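PDB 6FMH: membrane attack complex assembly inhibitor BGA71 from Borreliella bavariensis, which inhibits assembly of the membrane attack complex of complement, which presumably lets this Lyme disease spirochaete withstand killing by host serum. Local coordinates for residues 66-71 / 146-151. Residues are numbered along the deposited sequence; the frame is centred on the assembly and turned at random.
Sequences YSSLNY and KTRQNF
Ser67 OG bonds back to Arg63 O of its own helix, with Thr64 O sharing the same hydroxyl proton, and also sits over one face of the Arg148 guanidinium. The contact joins two helices of the all-helical Borrelia CRASP-1-type fold: the last turn of helix 55-68, which ends in a Schellman motif, and the middle of the long helix 127-163. From Ser67 OG to Arg148 CZ is 3.9 Å, a van der Waals approach from above the plane, offset toward its rim. Arginine suits this place because its chain is long: CG anti to the backbone N (chi1 -178°) and a bend at chi3 (72°) carry the flat end across to helix 55-68. Its NH1 has a weak hydrogen bond to Gln108 of helix 90-123, and its NH2 a long, weak ion pair with Glu27 of helix 12-36.

Ser68, one residue on, points its small side chain at the same helix. Its OG bonds back to Thr64 O, which satisfies the hydroxyl in a buried place, and meets the Phe151 ring at its edge, near the ring plane, 3.5 Å from CD2. Serine is short enough for the backbones to come close, Ser68 CA and Gln149 CA being 7.4 Å apart. Phe151 itself packs on Val104 and Ile107 of helix 90-123, so its ring ties a third helix into the junction. Just beyond, Asn70, a residue type that tolerates positive phi (61°), serves as C-prime of the Schellman motif, which closes with Tyr71 N bonded to Tyr66 O at 2.8 Å.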
loop_
_atom_site.group_PDB
_atom_site.type_symbol
_atom_site.label_atom_id
_atom_site.label_comp_id
_atom_site.label_asym_id
_atom_site.label_seq_id
_atom_site.Cartn_x
_atom_site.Cartn_y
_atom_site.Cartn_z
ATOM N N TYR A 66 10.145 -14.228 -5.135
ATOM C CA TYR A 66 9.194 -15.309 -5.408
ATOM C C TYR A 66 8.579 -15.131 -6.755
ATOM O O TYR A 66 8.342 -16.106 -7.477
ATOM C CB TYR A 66 8.106 -15.325 -4.354
ATOM C CG TYR A 66 8.488 -15.901 -2.983
ATOM C CD1 TYR A 66 9.778 -15.897 -2.520
ATOM C CD2 TYR A 66 7.510 -16.449 -2.171
ATOM C CE1 TYR A 66 10.093 -16.391 -1.287
ATOM C CE2 TYR A 66 7.807 -16.970 -0.942
ATOM C CZ TYR A 66 9.117 -16.948 -0.507
ATOM O OH TYR A 66 9.414 -17.425 0.746
ATOM N N SER A 67 8.261 -13.891 -7.088
ATOM C CA SER A 67 7.646 -13.613 -8.399
ATOM C C SER A 67 8.704 -13.906 -9.420
ATOM O O SER A 67 8.374 -14.347 -10.512
ATOM C CB SER A 67 7.109 -12.158 -8.537
ATOM O OG SER A 67 8.176 -11.236 -8.678
ATOM N N SER A 68 9.951 -13.610 -9.084
ATOM C CA SER A 68 11.050 -13.818 -10.014
ATOM C C SER A 68 11.317 -15.287 -10.295
ATOM O O SER A 68 11.610 -15.684 -11.423
ATOM C CB SER A 68 12.340 -13.168 -9.503
ATOM O OG SER A 68 12.283 -11.730 -9.551
ATOM N N LEU A 69 11.189 -16.097 -9.263
ATOM C CA LEU A 69 11.359 -17.533 -9.373
ATOM C C LEU A 69 10.033 -18.247 -9.512
ATOM O O LEU A 69 9.943 -19.473 -9.337
ATOM C CB LEU A 69 12.045 -18.071 -8.150
ATOM C CG LEU A 69 13.404 -17.444 -7.888
ATOM C CD1 LEU A 69 13.903 -17.914 -6.541
ATOM C CD2 LEU A 69 14.356 -17.852 -8.987
ATOM N N ASN A 70 9.007 -17.510 -9.916
ATOM C CA ASN A 70 7.791 -18.157 -10.310
ATOM C C ASN A 70 7.067 -19.003 -9.255
ATOM O O ASN A 70 6.223 -19.817 -9.567
ATOM C CB ASN A 70 8.143 -18.974 -11.503
ATOM C CG ASN A 70 7.494 -18.411 -12.682
ATOM O OD1 ASN A 70 6.271 -18.397 -12.745
ATOM N ND2 ASN A 70 8.285 -17.722 -13.521
ATOM N N TYR A 71 7.374 -18.729 -8.013
ATOM C CA TYR A 71 6.741 -19.336 -6.904
ATOM C C TYR A 71 7.018 -20.829 -6.872
ATOM O O TYR A 71 6.274 -21.586 -6.278
ATOM C CB TYR A 71 5.255 -19.031 -6.941
ATOM C CG TYR A 71 4.933 -17.562 -7.097
ATOM C CD1 TYR A 71 4.814 -16.728 -5.982
ATOM C CD2 TYR A 71 4.694 -17.023 -8.357
ATOM C CE1 TYR A 71 4.488 -15.394 -6.132
ATOM C CE2 TYR A 71 4.373 -15.684 -8.507
ATOM C CZ TYR A 71 4.279 -14.871 -7.388
ATOM O OH TYR A 71 3.954 -13.534 -7.535
ATOM N N LYS A 146 10.242 -3.313 -15.608
ATOM C CA LYS A 146 11.250 -3.892 -16.509
ATOM C C LYS A 146 12.521 -4.286 -15.718
ATOM O O LYS A 146 13.024 -5.458 -15.774
ATOM C CB LYS A 146 11.500 -2.918 -17.655
ATOM C CG LYS A 146 10.346 -2.882 -18.632
ATOM C CD LYS A 146 10.693 -2.258 -19.954
ATOM C CE LYS A 146 9.454 -2.089 -20.840
ATOM N NZ LYS A 146 8.672 -3.352 -21.020
ATOM N N THR A 147 12.948 -3.383 -14.837
ATOM C CA THR A 147 14.103 -3.654 -13.965
ATOM C C THR A 147 13.908 -4.982 -13.243
ATOM O O THR A 147 14.798 -5.845 -13.255
ATOM C CB THR A 147 14.380 -2.497 -13.001
ATOM O OG1 THR A 147 14.717 -1.310 -13.761
ATOM C CG2 THR A 147 15.543 -2.809 -12.100
ATOM N N ARG A 148 12.740 -5.153 -12.638
ATOM C CA ARG A 148 12.482 -6.342 -11.895
ATOM C C ARG A 148 12.486 -7.581 -12.815
ATOM O O ARG A 148 12.926 -8.696 -12.412
ATOM C CB ARG A 148 11.172 -6.274 -11.169
ATOM C CG ARG A 148 10.984 -7.556 -10.365
ATOM C CD ARG A 148 9.931 -7.470 -9.334
ATOM N NE ARG A 148 8.637 -7.462 -9.966
ATOM C CZ ARG A 148 7.490 -7.418 -9.318
ATOM N NH1 ARG A 148 7.447 -7.401 -8.006
ATOM N NH2 ARG A 148 6.379 -7.388 -10.009
ATOM N N GLN A 149 11.978 -7.407 -14.040
ATOM C CA GLN A 149 12.034 -8.512 -15.014
ATOM C C GLN A 149 13.474 -8.891 -15.294
ATOM O O GLN A 149 13.763 -10.044 -15.518
ATOM C CB GLN A 149 11.275 -8.149 -16.312
ATOM C CG GLN A 149 9.776 -8.359 -16.235
ATOM C CD GLN A 149 9.040 -7.591 -17.321
ATOM O OE1 GLN A 149 9.481 -7.541 -18.473
ATOM N NE2 GLN A 149 7.902 -6.979 -16.956
ATOM N N ASN A 150 14.345 -7.893 -15.442
ATOM C CA ASN A 150 15.730 -8.194 -15.846
ATOM C C ASN A 150 16.415 -8.848 -14.712
ATOM O O ASN A 150 17.112 -9.836 -14.905
ATOM C CB ASN A 150 16.506 -6.961 -16.291
ATOM C CG ASN A 150 15.891 -6.276 -17.480
ATOM O OD1 ASN A 150 15.907 -5.036 -17.585
ATOM N ND2 ASN A 150 15.381 -7.045 -18.409
ATOM N N PHE A 151 16.163 -8.369 -13.510
ATOM C CA PHE A 151 16.642 -9.089 -12.331
ATOM C C PHE A 151 16.188 -10.558 -12.288
ATOM O O PHE A 151 16.949 -11.428 -11.956
ATOM C CB PHE A 151 16.185 -8.375 -11.054
ATOM C CG PHE A 151 16.373 -9.199 -9.806
ATOM C CD1 PHE A 151 17.610 -9.214 -9.109
ATOM C CD2 PHE A 151 15.340 -9.975 -9.319
ATOM C CE1 PHE A 151 17.774 -9.989 -7.966
ATOM C CE2 PHE A 151 15.511 -10.734 -8.184
ATOM C CZ PHE A 151 16.723 -10.757 -7.502
#